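4-hydroxybutyrate coenzyme A transferase (Shewanella oneidensis, PDB 2OAS) probably transfers coenzyme A between acyl-CoA thioesters and carboxylic acids such as 4-hydroxybutyrate or acetate, by way of a covalent enzyme-CoA intermediate. Local coordinates at residues I111-I116 / A143-A148; S14-G19 / D46-L51; Q7-A12 / A170-S175; E99-F104 / F283-Q288. All blocks are in the same frame, centred on the assembly; numbering follows the deposited sequence.

Interaction 1 of 4, residues I111-I116 / A143-A148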
loop_
_atom_site.group_PDB
_atom_site.type_symbol
_atom_site.label_atom_id
_atom_site.label_comp_id
_atom_site.label_asym_id
_atom_site.label_seq_id
_atom_site.Cartn_x
_atom_site.Cartn_y
_atom_site.Cartn_z
ATOM N N ILE A 111 16.988 20.012 -6.218
ATOM C CA ILE A 111 16.468 21.204 -5.570
ATOM C C ILE A 111 17.565 22.259 -5.570
ATOM O O ILE A 111 18.609 22.072 -4.950
ATOM C CB ILE A 111 16.059 20.920 -4.122
ATOM C CG1 ILE A 111 14.912 19.908 -4.104
ATOM C CG2 ILE A 111 15.708 22.214 -3.425
ATOM C CD1 ILE A 111 14.413 19.546 -2.740
ATOM N N ASP A 112 17.338 23.371 -6.268
ATOM C CA ASP A 112 18.348 24.427 -6.325
ATOM C C ASP A 112 18.350 25.276 -5.067
ATOM O O ASP A 112 19.399 25.698 -4.599
ATOM C CB ASP A 112 18.147 25.312 -7.559
ATOM C CG ASP A 112 18.310 24.541 -8.876
ATOM O OD1 ASP A 112 19.303 23.799 -9.024
ATOM O OD2 ASP A 112 17.436 24.689 -9.772
ATOM N N THR A 113 17.175 25.533 -4.517
ATOM C CA THR A 113 17.108 26.321 -3.297
ATOM C C THR A 113 15.865 26.010 -2.478
ATOM O O THR A 113 14.777 25.788 -3.017
ATOM C CB THR A 113 17.169 27.856 -3.591
ATOM O OG1 THR A 113 15.998 28.487 -3.095
ATOM C CG2 THR A 113 17.309 28.128 -5.070
ATOM N N ALA A 114 16.037 25.994 -1.161
ATOM C CA ALA A 114 14.940 25.717 -0.239
ATOM C C ALA A 114 14.589 26.956 0.569
ATOM O O ALA A 114 15.458 27.557 1.206
ATOM C CB ALA A 114 15.322 24.595 0.703
ATOM N N ILE A 115 13.318 27.339 0.543
ATOM C CA ILE A 115 12.867 28.489 1.300
ATOM C C ILE A 115 12.339 27.948 2.619
ATOM O O ILE A 115 11.440 27.101 2.638
ATOM C CB ILE A 115 11.701 29.226 0.608
ATOM C CG1 ILE A 115 11.984 29.403 -0.888
ATOM C CG2 ILE A 115 11.482 30.564 1.297
ATOM C CD1 ILE A 115 13.255 30.155 -1.196
ATOM N N ILE A 116 12.876 28.436 3.729
ATOM C CA ILE A 116 12.418 27.927 5.005
ATOM C C ILE A 116 12.238 28.992 6.072
ATOM O O ILE A 116 12.735 30.100 5.945
ATOM C CB ILE A 116 13.389 26.851 5.529
ATOM C CG1 ILE A 116 14.758 27.463 5.803
ATOM C CG2 ILE A 116 13.564 25.774 4.491
ATOM C CD1 ILE A 116 15.754 26.466 6.342
ATOM N N ALA A 143 19.520 20.654 -1.081
ATOM C CA ALA A 143 19.364 21.944 -1.715
ATOM C C ALA A 143 20.690 22.612 -2.084
ATOM O O ALA A 143 21.635 22.619 -1.293
ATOM C CB ALA A 143 18.563 22.857 -0.821
ATOM N N GLY A 144 20.752 23.186 -3.285
ATOM C CA GLY A 144 21.954 23.879 -3.712
ATOM C C GLY A 144 22.282 25.024 -2.759
ATOM O O GLY A 144 23.438 25.215 -2.379
ATOM N N LYS A 145 21.263 25.795 -2.380
ATOM C CA LYS A 145 21.429 26.903 -1.446
ATOM C C LYS A 145 20.169 27.028 -0.591
ATOM O O LYS A 145 19.104 26.570 -0.996
ATOM C CB LYS A 145 21.684 28.214 -2.185
ATOM C CG LYS A 145 20.557 28.677 -3.097
ATOM C CD LYS A 145 20.883 30.067 -3.642
ATOM C CE LYS A 145 19.828 30.567 -4.609
ATOM N NZ LYS A 145 19.818 29.790 -5.872
ATOM N N ILE A 146 20.283 27.630 0.590
ATOM C CA ILE A 146 19.116 27.786 1.454
ATOM C C ILE A 146 18.846 29.248 1.811
ATOM O O ILE A 146 19.762 29.991 2.139
ATOM C CB ILE A 146 19.273 26.973 2.761
ATOM C CG1 ILE A 146 19.347 25.479 2.439
ATOM C CG2 ILE A 146 18.099 27.229 3.685
ATOM C CD1 ILE A 146 19.786 24.632 3.609
ATOM N N ILE A 147 17.582 29.653 1.715
ATOM C CA ILE A 147 17.165 31.012 2.045
ATOM C C ILE A 147 16.210 30.871 3.233
ATOM O O ILE A 147 15.102 30.369 3.098
ATOM C CB ILE A 147 16.473 31.671 0.848
ATOM C CG1 ILE A 147 17.512 31.899 -0.257
ATOM C CG2 ILE A 147 15.821 32.998 1.261
ATOM C CD1 ILE A 147 16.920 32.414 -1.551
ATOM N N ALA A 148 16.664 31.306 4.397
ATOM C CA ALA A 148 15.906 31.182 5.622
ATOM C C ALA A 148 15.312 32.467 6.156
ATOM O O ALA A 148 15.898 33.543 6.067
ATOM C CB ALA A 148 16.790 30.557 6.716
#
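The segments 111-116 and 143-148 are neighbouring parallel strands of a Rossmann-like sheet, joined by a beta-alpha-beta crossover whose helix is 136-142. The axes of 113-116 and 145-148 approach to 4.7 Å, with 17° between their directions. Ala114 holds its neighbour with both polar backbone atoms: its N donates to Lys145 O and its O accepts from Ile147 N. Ile116 N continues the ladder to Ile147 O. At the strand entrance, Gly144 N bonds to Ile111 O and Lys145 N to Asp112 O, the latter from above the carbonyl plane.

Lys145 lies alongside Thr113 and points the same way. Its CB only approaches Asp112 O. Lys145 CG takes the crowded position between N and the carbonyl carbon (chi1 62°), 3.5 Å from Thr113 CB. The chain then runs extended, and Lys145 CE meets Thr113 CG2 at 3.5 Å. A bend at chi4 (-68°) swings NZ over the same methyl, and NZ forms a salt bridge with Glu20. An alanine here would remove the chain that covers Thr113 and the amine that pairs with Glu20, and would probably loosen the packing on this face. Thr113 OG1 is buried without a polar partner.

On this face Ile115 and Ile147 also lie side by side and touch Leu34 of helix 32-41. The other face carries Ala114, Ile116, Ile146 and Ala148, and helix 136-142 packs there through Cys140. Ile116 CG1 rests 3.8 Å from Ala148 CB, while its CD1 crosses obliquely to reach Ile146 CG2 at 3.6 Å.

Interaction 2 of 4, residues S14-G19 / D46-L51; sequences SLIRSG and DNITLL
The loop 14-19, before strand 21-24, is tied to the residues that lead into strand 48-52, the strand next to 21-24 in the parallel sheet. The main bond is Gly19 N to Asp46 O, 2.8 Å long and nearly along the C=O axis. Asp46 N is satisfied less well: it makes a weak bond to Ser18 OG at 3.2 Å. The serine hydroxyl sits beside its own backbone N, anti to the carbonyl carbon, and Ser18 CB lies 3.2 Å from Asp46 OD2. Asn47 O receives a CA-H...O contact from Gly19 CA at 3.0 Å. Gly19 has a positive phi (75°), which suits a residue without a side chain.

Ile48 supplies the apolar part. With chi2 at -62°, Ile48 CD1 reaches Arg17 O at 3.2 Å and also touches Ile16 CG2. The other loop groups look beyond this contact: Ile16 O accepts from His41 NE2, and Arg17 N gives a weak bond to Glu20 OE1. Ile48 has backbone bonds to His69 and Arg71, where strand 70-74 begins.

One short backbone bond therefore carries most of the polar hold. The weak serine bond and the isoleucine methyl add to it at a largely exposed end of the sheet.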
loop_
_atom_site.group_PDB
_atom_site.type_symbol
_atom_site.label_atom_id
_atom_site.label_comp_id
_atom_site.label_asym_id
_atom_site.label_seq_id
_atom_site.Cartn_x
_atom_site.Cartn_y
_atom_site.Cartn_z
ATOM N N SER A 14 16.133 37.605 -3.752
ATOM C CA SER A 14 16.900 37.985 -4.933
ATOM C C SER A 14 17.876 36.941 -5.451
ATOM O O SER A 14 18.068 36.819 -6.653
ATOM C CB SER A 14 17.650 39.281 -4.663
ATOM O OG SER A 14 16.746 40.362 -4.683
ATOM N N LEU A 15 18.503 36.201 -4.543
ATOM C CA LEU A 15 19.462 35.174 -4.944
ATOM C C LEU A 15 18.818 34.167 -5.889
ATOM O O LEU A 15 19.487 33.593 -6.735
ATOM C CB LEU A 15 20.032 34.460 -3.716
ATOM C CG LEU A 15 21.028 35.229 -2.838
ATOM C CD1 LEU A 15 20.410 36.514 -2.327
ATOM C CD2 LEU A 15 21.459 34.345 -1.663
ATOM N N ILE A 16 17.515 33.946 -5.749
ATOM C CA ILE A 16 16.841 32.996 -6.629
ATOM C C ILE A 16 16.994 33.485 -8.059
ATOM O O ILE A 16 16.751 34.661 -8.348
ATOM C CB ILE A 16 15.346 32.855 -6.290
ATOM C CG1 ILE A 16 15.191 32.326 -4.855
ATOM C CG2 ILE A 16 14.674 31.925 -7.297
ATOM C CD1 ILE A 16 13.761 32.103 -4.398
ATOM N N ARG A 17 17.429 32.584 -8.938
ATOM C CA ARG A 17 17.631 32.888 -10.364
ATOM C C ARG A 17 16.638 32.105 -11.216
ATOM O O ARG A 17 16.001 31.177 -10.729
ATOM C CB ARG A 17 19.067 32.546 -10.773
ATOM C CG ARG A 17 20.107 33.514 -10.219
ATOM C CD ARG A 17 20.078 34.818 -10.997
ATOM N NE ARG A 17 20.235 36.018 -10.172
ATOM C CZ ARG A 17 20.302 37.256 -10.662
ATOM N NH1 ARG A 17 20.437 38.317 -9.833
ATOM N NH2 ARG A 17 20.234 37.424 -11.978
ATOM N N SER A 18 16.506 32.476 -12.488
ATOM C CA SER A 18 15.560 31.798 -13.380
ATOM C C SER A 18 15.822 30.318 -13.650
ATOM O O SER A 18 16.952 29.857 -13.606
ATOM C CB SER A 18 15.477 32.534 -14.715
ATOM O OG SER A 18 14.904 33.820 -14.556
ATOM N N GLY A 19 14.753 29.582 -13.932
ATOM C CA GLY A 19 14.880 28.166 -14.217
ATOM C C GLY A 19 15.136 27.267 -13.020
ATOM O O GLY A 19 15.206 26.039 -13.166
ATOM N N ASP A 46 11.790 33.411 -14.828
ATOM C CA ASP A 46 10.938 32.517 -15.595
ATOM C C ASP A 46 11.400 31.088 -15.395
ATOM O O ASP A 46 12.493 30.834 -14.880
ATOM C CB ASP A 46 10.939 32.862 -17.089
ATOM C CG ASP A 46 12.274 32.625 -17.734
ATOM O OD1 ASP A 46 12.345 32.596 -18.990
ATOM O OD2 ASP A 46 13.257 32.471 -16.969
ATOM N N ASN A 47 10.544 30.159 -15.798
ATOM C CA ASN A 47 10.836 28.744 -15.680
ATOM C C ASN A 47 11.135 28.366 -14.243
ATOM O O ASN A 47 11.991 27.522 -13.985
ATOM C CB ASN A 47 12.019 28.368 -16.562
ATOM C CG ASN A 47 11.871 28.884 -17.972
ATOM O OD1 ASN A 47 10.819 28.724 -18.600
ATOM N ND2 ASN A 47 12.931 29.513 -18.485
ATOM N N ILE A 48 10.430 28.991 -13.306
ATOM C CA ILE A 48 10.618 28.692 -11.897
ATOM C C ILE A 48 9.611 27.634 -11.459
ATOM O O ILE A 48 8.413 27.831 -11.601
ATOM C CB ILE A 48 10.411 29.944 -11.014
ATOM C CG1 ILE A 48 11.507 30.977 -11.300
ATOM C CG2 ILE A 48 10.426 29.553 -9.538
ATOM C CD1 ILE A 48 12.912 30.511 -10.986
ATOM N N THR A 49 10.112 26.504 -10.953
ATOM C CA THR A 49 9.257 25.420 -10.462
ATOM C C THR A 49 9.341 25.410 -8.943
ATOM O O THR A 49 10.428 25.488 -8.369
ATOM C CB THR A 49 9.706 24.046 -10.959
ATOM O OG1 THR A 49 9.706 24.020 -12.387
ATOM C CG2 THR A 49 8.757 22.975 -10.454
ATOM N N LEU A 50 8.190 25.312 -8.293
ATOM C CA LEU A 50 8.145 25.303 -6.840
ATOM C C LEU A 50 7.508 24.030 -6.309
ATOM O O LEU A 50 6.287 23.854 -6.393
ATOM C CB LEU A 50 7.372 26.524 -6.345
ATOM C CG LEU A 50 7.309 26.808 -4.847
ATOM C CD1 LEU A 50 6.893 28.233 -4.643
ATOM C CD2 LEU A 50 6.327 25.881 -4.163
ATOM N N LEU A 51 8.351 23.152 -5.757
ATOM C CA LEU A 51 7.915 21.880 -5.172
ATOM C C LEU A 51 7.352 22.187 -3.791
ATOM O O LEU A 51 7.858 23.065 -3.090
ATOM C CB LEU A 51 9.100 20.912 -5.057
ATOM C CG LEU A 51 9.648 20.269 -6.336
ATOM C CD1 LEU A 51 10.972 19.555 -6.070
ATOM C CD2 LEU A 51 8.624 19.288 -6.849
#

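Interaction 3 of 4, residues Q7-A12 / A170-S175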
loop_
_atom_site.group_PDB
_atom_site.type_symbol
_atom_site.label_atom_id
_atom_site.label_comp_id
_atom_site.label_asym_id
_atom_site.label_seq_id
_atom_site.Cartn_x
_atom_site.Cartn_y
_atom_site.Cartn_z
ATOM N N GLN A 7 18.436 42.824 4.582
ATOM C CA GLN A 7 17.676 43.820 5.325
ATOM C C GLN A 7 16.206 43.800 4.930
ATOM O O GLN A 7 15.400 44.465 5.563
ATOM C CB GLN A 7 18.259 45.220 5.107
ATOM C CG GLN A 7 18.518 45.949 6.417
ATOM C CD GLN A 7 19.547 45.234 7.274
ATOM O OE1 GLN A 7 19.413 45.154 8.500
ATOM N NE2 GLN A 7 20.590 44.716 6.631
ATOM N N SER A 8 15.867 43.029 3.896
ATOM C CA SER A 8 14.478 42.911 3.446
ATOM C C SER A 8 14.228 41.537 2.829
ATOM O O SER A 8 15.161 40.890 2.342
ATOM C CB SER A 8 14.144 43.985 2.419
ATOM O OG SER A 8 14.819 43.738 1.201
ATOM N N ALA A 9 12.975 41.092 2.844
ATOM C CA ALA A 9 12.633 39.795 2.275
ATOM C C ALA A 9 12.974 39.736 0.793
ATOM O O ALA A 9 13.371 38.701 0.281
ATOM C CB ALA A 9 11.160 39.505 2.470
ATOM N N LEU A 10 12.812 40.857 0.104
ATOM C CA LEU A 10 13.104 40.909 -1.328
ATOM C C LEU A 10 14.597 40.690 -1.557
ATOM O O LEU A 10 14.999 40.054 -2.526
ATOM C CB LEU A 10 12.665 42.261 -1.890
ATOM C CG LEU A 10 12.314 42.349 -3.377
ATOM C CD1 LEU A 10 11.820 43.758 -3.689
ATOM C CD2 LEU A 10 13.511 42.006 -4.231
ATOM N N GLU A 11 15.416 41.207 -0.650
ATOM C CA GLU A 11 16.858 41.049 -0.778
ATOM C C GLU A 11 17.253 39.577 -0.645
ATOM O O GLU A 11 18.147 39.091 -1.338
ATOM C CB GLU A 11 17.556 41.889 0.278
ATOM C CG GLU A 11 19.045 41.887 0.153
ATOM C CD GLU A 11 19.700 42.791 1.170
ATOM O OE1 GLU A 11 20.935 42.694 1.326
ATOM O OE2 GLU A 11 18.979 43.599 1.813
ATOM N N ALA A 12 16.564 38.867 0.229
ATOM C CA ALA A 12 16.828 37.458 0.440
ATOM C C ALA A 12 16.398 36.644 -0.766
ATOM O O ALA A 12 17.131 35.776 -1.239
ATOM C CB ALA A 12 16.077 36.975 1.686
ATOM N N ALA A 170 21.444 33.020 2.611
ATOM C CA ALA A 170 20.867 34.309 2.930
ATOM C C ALA A 170 19.961 34.143 4.123
ATOM O O ALA A 170 19.451 33.047 4.383
ATOM C CB ALA A 170 20.082 34.827 1.751
ATOM N N VAL A 171 19.746 35.251 4.828
ATOM C CA VAL A 171 18.910 35.270 6.021
ATOM C C VAL A 171 18.214 36.620 6.228
ATOM O O VAL A 171 18.850 37.667 6.166
ATOM C CB VAL A 171 19.784 34.925 7.258
ATOM C CG1 VAL A 171 19.197 35.508 8.492
ATOM C CG2 VAL A 171 19.895 33.420 7.411
ATOM N N TYR A 172 16.904 36.583 6.454
ATOM C CA TYR A 172 16.125 37.792 6.715
ATOM C C TYR A 172 15.352 37.563 8.006
ATOM O O TYR A 172 14.660 36.556 8.160
ATOM C CB TYR A 172 15.142 38.096 5.581
ATOM C CG TYR A 172 14.159 39.196 5.937
ATOM C CD1 TYR A 172 14.603 40.499 6.220
ATOM C CD2 TYR A 172 12.793 38.928 6.049
ATOM C CE1 TYR A 172 13.712 41.505 6.612
ATOM C CE2 TYR A 172 11.892 39.926 6.441
ATOM C CZ TYR A 172 12.360 41.205 6.723
ATOM O OH TYR A 172 11.473 42.162 7.146
ATOM N N GLU A 173 15.453 38.508 8.929
ATOM C CA GLU A 173 14.790 38.344 10.208
ATOM C C GLU A 173 13.664 39.315 10.534
ATOM O O GLU A 173 13.836 40.527 10.453
ATOM C CB GLU A 173 15.825 38.413 11.320
ATOM C CG GLU A 173 15.243 38.291 12.714
ATOM C CD GLU A 173 16.297 38.479 13.792
ATOM O OE1 GLU A 173 16.833 39.609 13.900
ATOM O OE2 GLU A 173 16.589 37.505 14.516
ATOM N N GLN A 174 12.512 38.764 10.904
ATOM C CA GLN A 174 11.377 39.572 11.305
ATOM C C GLN A 174 10.332 38.682 11.979
ATOM O O GLN A 174 10.151 37.533 11.597
ATOM C CB GLN A 174 10.782 40.330 10.111
ATOM C CG GLN A 174 9.586 39.683 9.465
ATOM C CD GLN A 174 8.660 40.697 8.813
ATOM O OE1 GLN A 174 9.049 41.415 7.890
ATOM N NE2 GLN A 174 7.431 40.755 9.292
ATOM N N SER A 175 9.689 39.195 13.024
ATOM C CA SER A 175 8.660 38.442 13.723
ATOM C C SER A 175 7.395 38.496 12.893
ATOM O O SER A 175 6.949 39.573 12.482
ATOM C CB SER A 175 8.370 39.046 15.103
ATOM O OG SER A 175 9.434 38.832 16.007
#
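Tyr172 has CG anti to its backbone N (chi1 170°), and chi2 of 62° turns the ring so that one face lies against the start of helix 9-13. The peptide between Ser8 and Ala9 covers that face. Ala9 N stands 3.6 Å above the Tyr172 ring centre, and Ser8 C lies at the same height but toward the rim. Ala9 CB touches CD2 of the Tyr172 ring at 4.0 Å. Nearer the strand, Ala12 CB meets Tyr172 CB at 4.2 Å.

The helix start is fixed by its own bonds. Ser8 is the N-cap, its OG accepting from Glu11 N at 3.2 Å. Glu11 OE2 accepts from Gln7 N, from above the carboxylate plane. At the far end of the ring, Tyr172 OH donates to Gln174 OE1 at 2.6 Å, on a lone pair and in the ring plane. Val33 of helix 32-41 touches both Ala9 and Tyr172.

An alanine in place of Tyr172 would take away the ring under the Ser8-Ala9 peptide and the hydroxyl bonded to Gln174, and would probably leave the helix start less firmly seated. No hydrogen bond joins the two segments: helix and sheet meet by van der Waals contact, while the capping and hydroxyl bonds stay within their own segments.

Interaction 4 of 4, residues E99-F104 / F283-Q288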
loop_
_atom_site.group_PDB
_atom_site.type_symbol
_atom_site.label_atom_id
_atom_site.label_comp_id
_atom_site.label_asym_id
_atom_site.label_seq_id
_atom_site.Cartn_x
_atom_site.Cartn_y
_atom_site.Cartn_z
ATOM N N GLU A 99 8.002 8.983 1.214
ATOM C CA GLU A 99 8.876 8.764 0.060
ATOM C C GLU A 99 9.495 10.065 -0.445
ATOM O O GLU A 99 10.443 10.043 -1.224
ATOM C CB GLU A 99 8.111 8.129 -1.108
ATOM C CG GLU A 99 7.463 6.778 -0.854
ATOM C CD GLU A 99 8.461 5.657 -0.641
ATOM O OE1 GLU A 99 9.382 5.502 -1.470
ATOM O OE2 GLU A 99 8.310 4.916 0.357
ATOM N N VAL A 100 8.970 11.201 -0.005
ATOM C CA VAL A 100 9.489 12.473 -0.472
ATOM C C VAL A 100 10.953 12.689 -0.095
ATOM O O VAL A 100 11.744 13.109 -0.925
ATOM C CB VAL A 100 8.640 13.630 0.052
ATOM C CG1 VAL A 100 9.119 14.941 -0.538
ATOM C CG2 VAL A 100 7.173 13.385 -0.302
ATOM N N PRO A 101 11.335 12.412 1.160
ATOM C CA PRO A 101 12.729 12.598 1.590
ATOM C C PRO A 101 13.683 11.771 0.740
ATOM O O PRO A 101 14.786 12.217 0.406
ATOM C CB PRO A 101 12.714 12.118 3.034
ATOM C CG PRO A 101 11.355 12.492 3.484
ATOM C CD PRO A 101 10.499 12.030 2.305
ATOM N N LYS A 102 13.241 10.571 0.386
ATOM C CA LYS A 102 14.045 9.669 -0.431
ATOM C C LYS A 102 14.225 10.190 -1.864
ATOM O O LYS A 102 15.291 10.019 -2.467
ATOM C CB LYS A 102 13.411 8.271 -0.474
ATOM C CG LYS A 102 14.050 7.341 -1.505
ATOM C CD LYS A 102 12.989 6.520 -2.280
ATOM C CE LYS A 102 13.620 5.817 -3.509
ATOM N NZ LYS A 102 12.709 4.881 -4.263
ATOM N N LEU A 103 13.176 10.805 -2.414
ATOM C CA LEU A 103 13.218 11.360 -3.767
ATOM C C LEU A 103 14.282 12.450 -3.814
ATOM O O LEU A 103 14.962 12.643 -4.826
ATOM C CB LEU A 103 11.858 11.962 -4.139
ATOM C CG LEU A 103 11.618 12.303 -5.614
ATOM C CD1 LEU A 103 11.420 11.012 -6.386
ATOM C CD2 LEU A 103 10.388 13.169 -5.771
ATOM N N PHE A 104 14.419 13.178 -2.713
ATOM C CA PHE A 104 15.410 14.236 -2.655
ATOM C C PHE A 104 16.786 13.647 -2.428
ATOM O O PHE A 104 17.708 13.897 -3.205
ATOM C CB PHE A 104 15.098 15.232 -1.541
ATOM C CG PHE A 104 13.828 15.993 -1.739
ATOM C CD1 PHE A 104 13.262 16.122 -3.005
ATOM C CD2 PHE A 104 13.202 16.601 -0.658
ATOM C CE1 PHE A 104 12.083 16.839 -3.197
ATOM C CE2 PHE A 104 12.023 17.329 -0.831
ATOM C CZ PHE A 104 11.458 17.448 -2.108
ATOM N N PHE A 283 9.469 16.289 17.110
ATOM C CA PHE A 283 9.113 16.471 15.723
ATOM C C PHE A 283 10.165 15.697 14.967
ATOM O O PHE A 283 11.330 16.083 14.908
ATOM C CB PHE A 283 9.167 17.953 15.324
ATOM C CG PHE A 283 8.006 18.755 15.829
ATOM C CD1 PHE A 283 7.880 19.058 17.181
ATOM C CD2 PHE A 283 7.004 19.172 14.950
ATOM C CE1 PHE A 283 6.779 19.749 17.653
ATOM C CE2 PHE A 283 5.897 19.864 15.417
ATOM C CZ PHE A 283 5.784 20.161 16.770
HETATM N N MSE A 284 9.733 14.605 14.372
HETATM C CA MSE A 284 10.612 13.718 13.646
HETATM C C MSE A 284 10.380 13.811 12.148
HETATM O O MSE A 284 9.307 14.220 11.705
HETATM C CB MSE A 284 10.327 12.307 14.119
HETATM C CG MSE A 284 11.315 11.253 13.722
HETATM SE SE MSE A 284 10.722 9.646 14.597
HETATM C CE MSE A 284 11.535 9.991 16.315
ATOM N N ASP A 285 11.395 13.408 11.386
ATOM C CA ASP A 285 11.373 13.403 9.923
ATOM C C ASP A 285 10.337 12.414 9.400
ATOM O O ASP A 285 10.343 11.252 9.793
ATOM C CB ASP A 285 12.769 13.027 9.409
ATOM C CG ASP A 285 12.803 12.736 7.913
ATOM O OD1 ASP A 285 11.856 13.117 7.190
ATOM O OD2 ASP A 285 13.796 12.131 7.458
ATOM N N ILE A 286 9.454 12.869 8.511
ATOM C CA ILE A 286 8.411 12.006 7.961
ATOM C C ILE A 286 8.928 10.684 7.405
ATOM O O ILE A 286 8.194 9.701 7.351
ATOM C CB ILE A 286 7.645 12.695 6.828
ATOM C CG1 ILE A 286 8.645 13.285 5.843
ATOM C CG2 ILE A 286 6.716 13.748 7.382
ATOM C CD1 ILE A 286 8.013 13.794 4.602
ATOM N N GLU A 287 10.179 10.651 6.967
ATOM C CA GLU A 287 10.725 9.409 6.433
ATOM C C GLU A 287 10.723 8.333 7.510
ATOM O O GLU A 287 10.742 7.145 7.200
ATOM C CB GLU A 287 12.141 9.618 5.910
ATOM C CG GLU A 287 12.735 8.367 5.294
ATOM C CD GLU A 287 14.038 8.640 4.566
ATOM O OE1 GLU A 287 14.709 7.668 4.168
ATOM O OE2 GLU A 287 14.389 9.824 4.386
ATOM N N GLN A 288 10.693 8.762 8.771
ATOM C CA GLN A 288 10.673 7.851 9.918
ATOM C C GLN A 288 9.290 7.759 10.565
ATOM O O GLN A 288 8.759 6.664 10.727
ATOM C CB GLN A 288 11.675 8.294 10.984
ATOM C CG GLN A 288 13.045 7.680 10.880
ATOM C CD GLN A 288 13.740 8.024 9.586
ATOM O OE1 GLN A 288 13.734 7.236 8.637
ATOM N NE2 GLN A 288 14.338 9.220 9.531
#
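The first turns of two helices meet here, and their backbones come closest at Pro101 and Glu287, whose CA atoms are 6.1 Å apart. The proline ring carries the contact. Pro101 CG lies 3.7 Å from Ile286 CG1, and the two side chains cross obliquely. Ile286 CG1 takes the crowded position between N and carbonyl carbon (chi1 49°), which sets CD1 against CG and CD of Pro101. Glu287 runs out extended with CG anti to its backbone N. Glu287 OE2 comes within 3.1 Å of Pro101 CB, a close approach of a carboxylate oxygen to a ring methylene.

Asp285 is the N-cap of helix 286-289. Asp285 OD1 accepts from Glu287 N at 3.0 Å, with an almost straight N-H...O angle of 177°, and also faces Pro101 CG at 3.8 Å. Asp285 OD2 and Glu287 OE2 both form salt bridges to Arg105 NH1. This shared cation probably eases the repulsion between the two acids.

The side chain of Ile286 is about 6 Å from that of Glu233, the residue that binds CoA covalently, and about 7 Å from the bound coenzyme A. The contact joins the N-terminal and C-terminal parts of the transferase beside the active site. Helix 136-142 packs on Pro101 through Ala138. Facing helix 100-105, Arg337 of the second subunit forms a salt bridge with Glu99.

From the N terminus, interaction 3 opens first at 7-12. Interaction 2 opens at 14-19 and closes at 46-51, so it is nested within interaction 3. Interaction 4 opens at 99-104. Interaction 1 then joins 111-116 to 143-148, nested inside the loops of both 3 and 4. Interaction 3 closes at 170-175 and interaction 4 only at 283-288, so these two cross. Interactions 1, 2 and 3 share the N-terminal parallel sheet: Ile16 packs on Ile115 and Ile147, and Leu15 on Ala170. Interaction 4 ties that part of the chain to the C-terminal part. Phe104 links it back to the sheet through Ile111 and Leu51.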